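PDB 6L7R: putative spindle pole body component alp6 protein from Chaetomium thermophilum, which probably binds gamma-tubulin at microtubule minus ends as the GCP3 member of its family, here represented by an all-helical N-terminal fragment. Local coordinates for residues 12-17 / 37-42; 58-63 / 98-103. One frame throughout, in Å; residues are numbered along the deposited sequence.

The chain is built from five helices, and the two contacts lie on opposite sides of its centre, about 24 Å apart between their own centres. They share no helix: interaction 1 joins helices 6-20 and 29-47, and interaction 2 joins helices 59-70 and 95-105. Interaction 1 is the more deeply buried, a steeply crossed pair held by branched aliphatic side chains and one phenylalanine ring, with an aspartate at the margin. Interaction 2 is partly buried and nearly parallel; its helices come closer together, meeting through an alanine methyl, leucine side chains and three aromatic rings, two of them imidazoles. Both contacts are largely apolar, and residues around each also pack on a second protein chain.

Interaction 1 of 2, residues 12-17 / 37-42; sequences AIDSLI and AVFDLV
I17 and I13 project from helix 6-20 onto V38, F39 and V42 of helix 29-47; the two consecutive helices form a helical hairpin with steeply crossed arms at the N-terminal end of the GCP3 fragment. The segment axes approach to 10.4 Å, with 124° between their directions, so the side chains have to bridge a fairly wide gap. The tight part is mainly aliphatic. I13 meets V42 tip to tip, its CG2 lying 3.8 Å from V42 CG1, and its CD1 reaches the same methyl. I17 and V38 instead slide past each other in opposite directions, with I17 CG1 3.8 Å from V38 CG1. These four residues are buried, and I13 continues the apolar seam onto L46.

F39 spans from this seam to the looser, solvent side. It has CG anti to the backbone N (chi1 -174°), and its ring lies beside I13; the two side chains cross at about a right angle, with I13 CG2 3.7 Å from F39 CD2. D14 alone marks the looser side: its OD1 lies 3.6 Å from F39 CE2, the carboxylate turned 36° from the ring plane, while the backbone O of D14 takes a hydrogen bond from R35 NH1. Where the packing closes in again, I17 CD1 presses against the opposing backbone itself, 3.6 Å from F39 CA.

Interaction 2 of 2, residues 58-63 / 98-103; sequences NHASDL and ILYLLH
L63 lies over one face of the H103 imidazole, its CB 3.9 Å from the ring centroid and only 16° off the ring normal, a clear CH-pi contact. The two side chains cross at about a right angle. H103 has CG anti to the backbone N (chi1 165°), which places CG toward helix 59-70; the ring face then lies against L63 CB. That CB sits toward the CE1 and ND1 rim, while L63 CD1 comes to 3.9 Å from H103 NE2.

One turn earlier, A60 supplies the closest approach. Its methyl points toward helix 95-105 and settles against the backbone, with A60 CB 3.5 Å from Y100 N and also against the carbonyl carbon of L99. The small side chain goes with a CA separation of 5.0 Å between A60 and Y100 and with segment axes 8.5 Å apart, inclined by 28°. L99 CB completes this seam at 3.8 Å from A60 CB, and the rest of L99 packs on Y83 of helix 76-88 and on I64, tying the pair into a three-helix cluster in the C-terminal half of the chain.

At the flank, H59 and Y100 meet more loosely, H59 CE1 lying 4.2 Å from Y100 CE1 near both ring planes. I53 in the preceding loop touches both of these residues. Although two histidines and a tyrosine line the interface, their contacts across it are nonpolar, which implies that the two helices are held by close apolar fit and the CH-pi contact rather than by directional polar bonds.

Interaction 1 of 2, residues 12-17 / 37-42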
ATOM      1  N   ALA A  12     -10.550   4.724  -0.191  1.00 24.99           N
ATOM      2  CA  ALA A  12      -9.275   4.364   0.419  1.00 28.41           C
ATOM      3  C   ALA A  12      -8.248   5.472   0.226  1.00 30.62           C
ATOM      4  O   ALA A  12      -7.458   5.769   1.139  1.00 26.74           O
ATOM      5  CB  ALA A  12      -8.768   3.048  -0.167  1.00 25.58           C
ATOM      6  N   ILE A  13      -8.242   6.100  -0.954  1.00 28.41           N
ATOM      7  CA  ILE A  13      -7.304   7.193  -1.182  1.00 28.34           C
ATOM      8  C   ILE A  13      -7.575   8.327  -0.209  1.00 25.69           C
ATOM      9  O   ILE A  13      -6.645   8.895   0.378  1.00 26.56           O
ATOM     10  CB  ILE A  13      -7.363   7.677  -2.640  1.00 26.18           C
ATOM     11  CG1 ILE A  13      -6.801   6.603  -3.581  1.00 27.89           C
ATOM     12  CG2 ILE A  13      -6.585   9.004  -2.783  1.00 26.16           C
ATOM     13  CD1 ILE A  13      -7.101   6.864  -5.069  1.00 31.78           C
ATOM     14  N   ASP A  14      -8.854   8.672  -0.015  1.00 26.03           N
ATOM     15  CA  ASP A  14      -9.195   9.706   0.960  1.00 25.32           C
ATOM     16  C   ASP A  14      -8.604   9.377   2.322  1.00 28.06           C
ATOM     17  O   ASP A  14      -8.021  10.241   2.990  1.00 27.27           O
ATOM     18  CB  ASP A  14     -10.714   9.842   1.092  1.00 27.92           C
ATOM     19  CG  ASP A  14     -11.380  10.399  -0.143  1.00 34.13           C
ATOM     20  OD1 ASP A  14     -10.717  11.086  -0.953  1.00 35.70           O
ATOM     21  OD2 ASP A  14     -12.602  10.161  -0.279  1.00 34.67           O
ATOM     22  N   SER A  15      -8.730   8.117   2.739  1.00 25.56           N
ATOM     23  CA  SER A  15      -8.218   7.710   4.040  1.00 27.09           C
ATOM     24  C   SER A  15      -6.706   7.845   4.097  1.00 24.81           C
ATOM     25  O   SER A  15      -6.156   8.359   5.081  1.00 27.06           O
ATOM     26  CB  SER A  15      -8.645   6.272   4.340  1.00 28.61           C
ATOM     27  OG  SER A  15     -10.039   6.221   4.558  1.00 32.88           O
ATOM     28  N   LEU A  16      -6.016   7.368   3.055  1.00 22.38           N
ATOM     29  CA  LEU A  16      -4.562   7.471   2.991  1.00 22.54           C
ATOM     30  C   LEU A  16      -4.110   8.917   3.117  1.00 25.00           C
ATOM     31  O   LEU A  16      -3.186   9.231   3.870  1.00 25.18           O
ATOM     32  CB  LEU A  16      -4.046   6.902   1.667  1.00 27.39           C
ATOM     33  CG  LEU A  16      -3.443   5.514   1.460  1.00 37.98           C
ATOM     34  CD1 LEU A  16      -2.676   5.543   0.135  1.00 29.93           C
ATOM     35  CD2 LEU A  16      -2.544   5.063   2.619  1.00 28.79           C
ATOM     36  N   ILE A  17      -4.730   9.814   2.344  1.00 23.69           N
ATOM     37  CA  ILE A  17      -4.279  11.199   2.350  1.00 24.88           C
ATOM     38  C   ILE A  17      -4.385  11.791   3.746  1.00 26.88           C
ATOM     39  O   ILE A  17      -3.459  12.458   4.224  1.00 33.55           O
ATOM     40  CB  ILE A  17      -5.076  12.014   1.317  1.00 22.86           C
ATOM     41  CG1 ILE A  17      -4.730  11.511  -0.089  1.00 25.90           C
ATOM     42  CG2 ILE A  17      -4.780  13.497   1.481  1.00 31.08           C
ATOM     43  CD1 ILE A  17      -5.547  12.168  -1.206  1.00 29.63           C
ATOM     44  N   ALA A  37      -5.337  18.752  -4.299  1.00 22.59           N
ATOM     45  CA  ALA A  37      -4.100  18.653  -5.068  1.00 21.49           C
ATOM     46  C   ALA A  37      -3.438  17.296  -4.857  1.00 25.58           C
ATOM     47  O   ALA A  37      -2.890  16.699  -5.797  1.00 26.18           O
ATOM     48  CB  ALA A  37      -3.144  19.781  -4.666  1.00 21.67           C
ATOM     49  N   VAL A  38      -3.467  16.803  -3.624  1.00 20.83           N
ATOM     50  CA  VAL A  38      -2.878  15.499  -3.347  1.00 25.15           C
ATOM     51  C   VAL A  38      -3.704  14.410  -4.012  1.00 26.85           C
ATOM     52  O   VAL A  38      -3.159  13.477  -4.613  1.00 23.51           O
ATOM     53  CB  VAL A  38      -2.757  15.275  -1.829  1.00 26.17           C
ATOM     54  CG1 VAL A  38      -2.221  13.887  -1.546  1.00 23.33           C
ATOM     55  CG2 VAL A  38      -1.836  16.310  -1.219  1.00 25.96           C
ATOM     56  N   PHE A  39      -5.029  14.532  -3.941  1.00 23.79           N
ATOM     57  CA  PHE A  39      -5.905  13.536  -4.545  1.00 27.36           C
ATOM     58  C   PHE A  39      -5.635  13.414  -6.040  1.00 29.38           C
ATOM     59  O   PHE A  39      -5.570  12.304  -6.585  1.00 23.64           O
ATOM     60  CB  PHE A  39      -7.365  13.908  -4.287  1.00 20.39           C
ATOM     61  CG  PHE A  39      -8.340  12.872  -4.758  1.00 29.12           C
ATOM     62  CD1 PHE A  39      -8.919  12.963  -6.021  1.00 35.64           C
ATOM     63  CD2 PHE A  39      -8.663  11.796  -3.947  1.00 28.38           C
ATOM     64  CE1 PHE A  39      -9.822  11.994  -6.470  1.00 31.77           C
ATOM     65  CE2 PHE A  39      -9.571  10.822  -4.384  1.00 33.73           C
ATOM     66  CZ  PHE A  39     -10.146  10.926  -5.649  1.00 32.74           C
ATOM     67  N   ASP A  40      -5.467  14.555  -6.713  1.00 27.05           N
ATOM     68  CA  ASP A  40      -5.228  14.565  -8.150  1.00 25.07           C
ATOM     69  C   ASP A  40      -3.884  13.938  -8.481  1.00 28.17           C
ATOM     70  O   ASP A  40      -3.753  13.224  -9.485  1.00 27.18           O
ATOM     71  CB  ASP A  40      -5.296  16.001  -8.677  1.00 26.86           C
ATOM     72  CG  ASP A  40      -6.719  16.538  -8.727  1.00 46.89           C
ATOM     73  OD1 ASP A  40      -7.616  15.937  -8.089  1.00 46.93           O
ATOM     74  OD2 ASP A  40      -6.933  17.569  -9.397  1.00 50.34           O
ATOM     75  N   LEU A  41      -2.872  14.193  -7.649  1.00 27.39           N
ATOM     76  CA  LEU A  41      -1.581  13.540  -7.824  1.00 27.14           C
ATOM     77  C   LEU A  41      -1.707  12.029  -7.671  1.00 22.41           C
ATOM     78  O   LEU A  41      -1.167  11.266  -8.479  1.00 26.75           O
ATOM     79  CB  LEU A  41      -0.572  14.081  -6.822  1.00 21.66           C
ATOM     80  CG  LEU A  41       0.774  13.360  -6.871  1.00 27.75           C
ATOM     81  CD1 LEU A  41       1.490  13.667  -8.175  1.00 33.75           C
ATOM     82  CD2 LEU A  41       1.624  13.746  -5.675  1.00 27.37           C
ATOM     83  N   VAL A  42      -2.408  11.580  -6.632  1.00 24.97           N
ATOM     84  CA  VAL A  42      -2.540  10.137  -6.427  1.00 25.88           C
ATOM     85  C   VAL A  42      -3.214   9.503  -7.633  1.00 31.60           C
ATOM     86  O   VAL A  42      -2.767   8.469  -8.145  1.00 27.29           O
ATOM     87  CB  VAL A  42      -3.310   9.835  -5.128  1.00 23.02           C
ATOM     88  CG1 VAL A  42      -3.572   8.318  -5.003  1.00 23.30           C
ATOM     89  CG2 VAL A  42      -2.540  10.339  -3.918  1.00 25.92           C
TER

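Interaction 2 of 2, residues 58-63 / 98-103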
ATOM      1  N   ASN A  58       6.278 -16.545  -7.329  1.00 71.03           N
ATOM      2  CA  ASN A  58       7.418 -16.472  -6.423  1.00 70.42           C
ATOM      3  C   ASN A  58       8.343 -15.296  -6.725  1.00 68.15           C
ATOM      4  O   ASN A  58       9.436 -15.229  -6.155  1.00 69.52           O
ATOM      5  CB  ASN A  58       8.214 -17.781  -6.472  1.00 74.90           C
ATOM      6  CG  ASN A  58       7.583 -18.886  -5.638  1.00 72.59           C
ATOM      7  OD1 ASN A  58       6.496 -18.723  -5.084  1.00 73.59           O
ATOM      8  ND2 ASN A  58       8.268 -20.019  -5.548  1.00 68.07           N
ATOM      9  N   HIS A  59       7.929 -14.369  -7.590  1.00 64.65           N
ATOM     10  CA  HIS A  59       8.829 -13.309  -8.039  1.00 60.25           C
ATOM     11  C   HIS A  59       9.105 -12.302  -6.928  1.00 56.16           C
ATOM     12  O   HIS A  59      10.266 -11.974  -6.650  1.00 54.37           O
ATOM     13  CB  HIS A  59       8.242 -12.612  -9.267  1.00 56.94           C
ATOM     14  CG  HIS A  59       9.081 -11.483  -9.780  1.00 61.35           C
ATOM     15  ND1 HIS A  59       8.736 -10.160  -9.602  1.00 68.35           N
ATOM     16  CD2 HIS A  59      10.249 -11.479 -10.464  1.00 64.38           C
ATOM     17  CE1 HIS A  59       9.656  -9.389 -10.153  1.00 67.70           C
ATOM     18  NE2 HIS A  59      10.585 -10.165 -10.683  1.00 66.98           N
ATOM     19  N   ALA A  60       8.053 -11.789  -6.288  1.00 51.01           N
ATOM     20  CA  ALA A  60       8.253 -10.831  -5.205  1.00 48.90           C
ATOM     21  C   ALA A  60       8.920 -11.486  -4.004  1.00 45.36           C
ATOM     22  O   ALA A  60       9.782 -10.880  -3.356  1.00 47.15           O
ATOM     23  CB  ALA A  60       6.920 -10.208  -4.793  1.00 47.70           C
ATOM     24  N   SER A  61       8.534 -12.724  -3.692  1.00 48.26           N
ATOM     25  CA  SER A  61       9.136 -13.420  -2.564  1.00 49.01           C
ATOM     26  C   SER A  61      10.603 -13.738  -2.820  1.00 48.40           C
ATOM     27  O   SER A  61      11.410 -13.739  -1.880  1.00 47.19           O
ATOM     28  CB  SER A  61       8.346 -14.693  -2.267  1.00 56.66           C
ATOM     29  OG  SER A  61       8.258 -15.515  -3.416  1.00 63.03           O
ATOM     30  N   ASP A  62      10.971 -14.014  -4.074  1.00 50.72           N
ATOM     31  CA  ASP A  62      12.381 -14.209  -4.398  1.00 49.77           C
ATOM     32  C   ASP A  62      13.154 -12.901  -4.289  1.00 49.21           C
ATOM     33  O   ASP A  62      14.306 -12.888  -3.838  1.00 46.94           O
ATOM     34  CB  ASP A  62      12.523 -14.802  -5.798  1.00 56.58           C
ATOM     35  CG  ASP A  62      12.421 -16.309  -5.801  1.00 67.48           C
ATOM     36  OD1 ASP A  62      11.629 -16.850  -6.599  1.00 70.47           O
ATOM     37  OD2 ASP A  62      13.138 -16.955  -5.007  1.00 73.30           O
ATOM     38  N   LEU A  63      12.536 -11.789  -4.702  1.00 47.17           N
ATOM     39  CA  LEU A  63      13.169 -10.488  -4.524  1.00 48.08           C
ATOM     40  C   LEU A  63      13.345 -10.165  -3.048  1.00 45.95           C
ATOM     41  O   LEU A  63      14.380  -9.625  -2.642  1.00 51.33           O
ATOM     42  CB  LEU A  63      12.346  -9.396  -5.210  1.00 53.40           C
ATOM     43  CG  LEU A  63      12.425  -9.259  -6.733  1.00 57.10           C
ATOM     44  CD1 LEU A  63      11.379  -8.281  -7.230  1.00 54.24           C
ATOM     45  CD2 LEU A  63      13.809  -8.809  -7.153  1.00 54.24           C
ATOM     46  N   ILE A  98       0.720  -7.706  -3.198  1.00 27.85           N
ATOM     47  CA  ILE A  98       0.956  -7.139  -1.878  1.00 26.37           C
ATOM     48  C   ILE A  98       2.416  -7.325  -1.483  1.00 24.74           C
ATOM     49  O   ILE A  98       3.053  -6.405  -0.957  1.00 27.19           O
ATOM     50  CB  ILE A  98      -0.013  -7.741  -0.846  1.00 28.89           C
ATOM     51  CG1 ILE A  98      -1.449  -7.636  -1.380  1.00 35.86           C
ATOM     52  CG2 ILE A  98       0.133  -6.993   0.463  1.00 27.52           C
ATOM     53  CD1 ILE A  98      -2.483  -8.520  -0.694  1.00 34.20           C
ATOM     54  N   LEU A  99       2.984  -8.493  -1.776  1.00 26.74           N
ATOM     55  CA  LEU A  99       4.396  -8.708  -1.481  1.00 29.86           C
ATOM     56  C   LEU A  99       5.277  -7.818  -2.348  1.00 28.27           C
ATOM     57  O   LEU A  99       6.324  -7.338  -1.892  1.00 32.37           O
ATOM     58  CB  LEU A  99       4.758 -10.179  -1.665  1.00 26.22           C
ATOM     59  CG  LEU A  99       4.238 -11.104  -0.568  1.00 34.92           C
ATOM     60  CD1 LEU A  99       4.566 -12.520  -0.938  1.00 40.49           C
ATOM     61  CD2 LEU A  99       4.878 -10.759   0.775  1.00 36.44           C
ATOM     62  N   TYR A 100       4.880  -7.594  -3.601  1.00 28.72           N
ATOM     63  CA  TYR A 100       5.616  -6.653  -4.438  1.00 30.95           C
ATOM     64  C   TYR A 100       5.618  -5.264  -3.813  1.00 26.04           C
ATOM     65  O   TYR A 100       6.658  -4.593  -3.770  1.00 28.64           O
ATOM     66  CB  TYR A 100       5.015  -6.605  -5.841  1.00 28.93           C
ATOM     67  CG  TYR A 100       5.934  -5.935  -6.838  1.00 38.63           C
ATOM     68  CD1 TYR A 100       6.988  -6.634  -7.409  1.00 41.14           C
ATOM     69  CD2 TYR A 100       5.761  -4.604  -7.195  1.00 38.28           C
ATOM     70  CE1 TYR A 100       7.838  -6.040  -8.304  1.00 42.16           C
ATOM     71  CE2 TYR A 100       6.618  -3.998  -8.099  1.00 40.15           C
ATOM     72  CZ  TYR A 100       7.649  -4.724  -8.651  1.00 44.41           C
ATOM     73  OH  TYR A 100       8.510  -4.144  -9.554  1.00 46.37           O
ATOM     74  N   LEU A 101       4.466  -4.833  -3.296  1.00 27.49           N
ATOM     75  CA  LEU A 101       4.385  -3.539  -2.628  1.00 29.53           C
ATOM     76  C   LEU A 101       5.368  -3.464  -1.469  1.00 30.40           C
ATOM     77  O   LEU A 101       6.130  -2.499  -1.349  1.00 27.44           O
ATOM     78  CB  LEU A 101       2.959  -3.285  -2.132  1.00 24.61           C
ATOM     79  CG  LEU A 101       2.859  -2.102  -1.165  1.00 31.20           C
ATOM     80  CD1 LEU A 101       3.016  -0.792  -1.935  1.00 33.44           C
ATOM     81  CD2 LEU A 101       1.568  -2.123  -0.370  1.00 33.58           C
ATOM     82  N   LEU A 102       5.367  -4.480  -0.599  1.00 26.71           N
ATOM     83  CA  LEU A 102       6.300  -4.473   0.522  1.00 21.31           C
ATOM     84  C   LEU A 102       7.749  -4.417   0.048  1.00 30.92           C
ATOM     85  O   LEU A 102       8.557  -3.650   0.588  1.00 35.86           O
ATOM     86  CB  LEU A 102       6.071  -5.699   1.412  1.00 22.33           C
ATOM     87  CG  LEU A 102       4.682  -5.791   2.044  1.00 29.27           C
ATOM     88  CD1 LEU A 102       4.618  -6.940   3.048  1.00 29.72           C
ATOM     89  CD2 LEU A 102       4.310  -4.497   2.735  1.00 27.01           C
ATOM     90  N   HIS A 103       8.101  -5.211  -0.968  1.00 26.60           N
ATOM     91  CA  HIS A 103       9.470  -5.166  -1.479  1.00 31.38           C
ATOM     92  C   HIS A 103       9.843  -3.758  -1.931  1.00 28.35           C
ATOM     93  O   HIS A 103      10.964  -3.294  -1.687  1.00 32.09           O
ATOM     94  CB  HIS A 103       9.641  -6.148  -2.632  1.00 33.56           C
ATOM     95  CG  HIS A 103      10.883  -5.914  -3.438  1.00 39.72           C
ATOM     96  ND1 HIS A 103      12.134  -6.308  -3.015  1.00 48.49           N
ATOM     97  CD2 HIS A 103      11.064  -5.311  -4.639  1.00 42.05           C
ATOM     98  CE1 HIS A 103      13.033  -5.967  -3.923  1.00 46.21           C
ATOM     99  NE2 HIS A 103      12.408  -5.360  -4.918  1.00 46.70           N
TER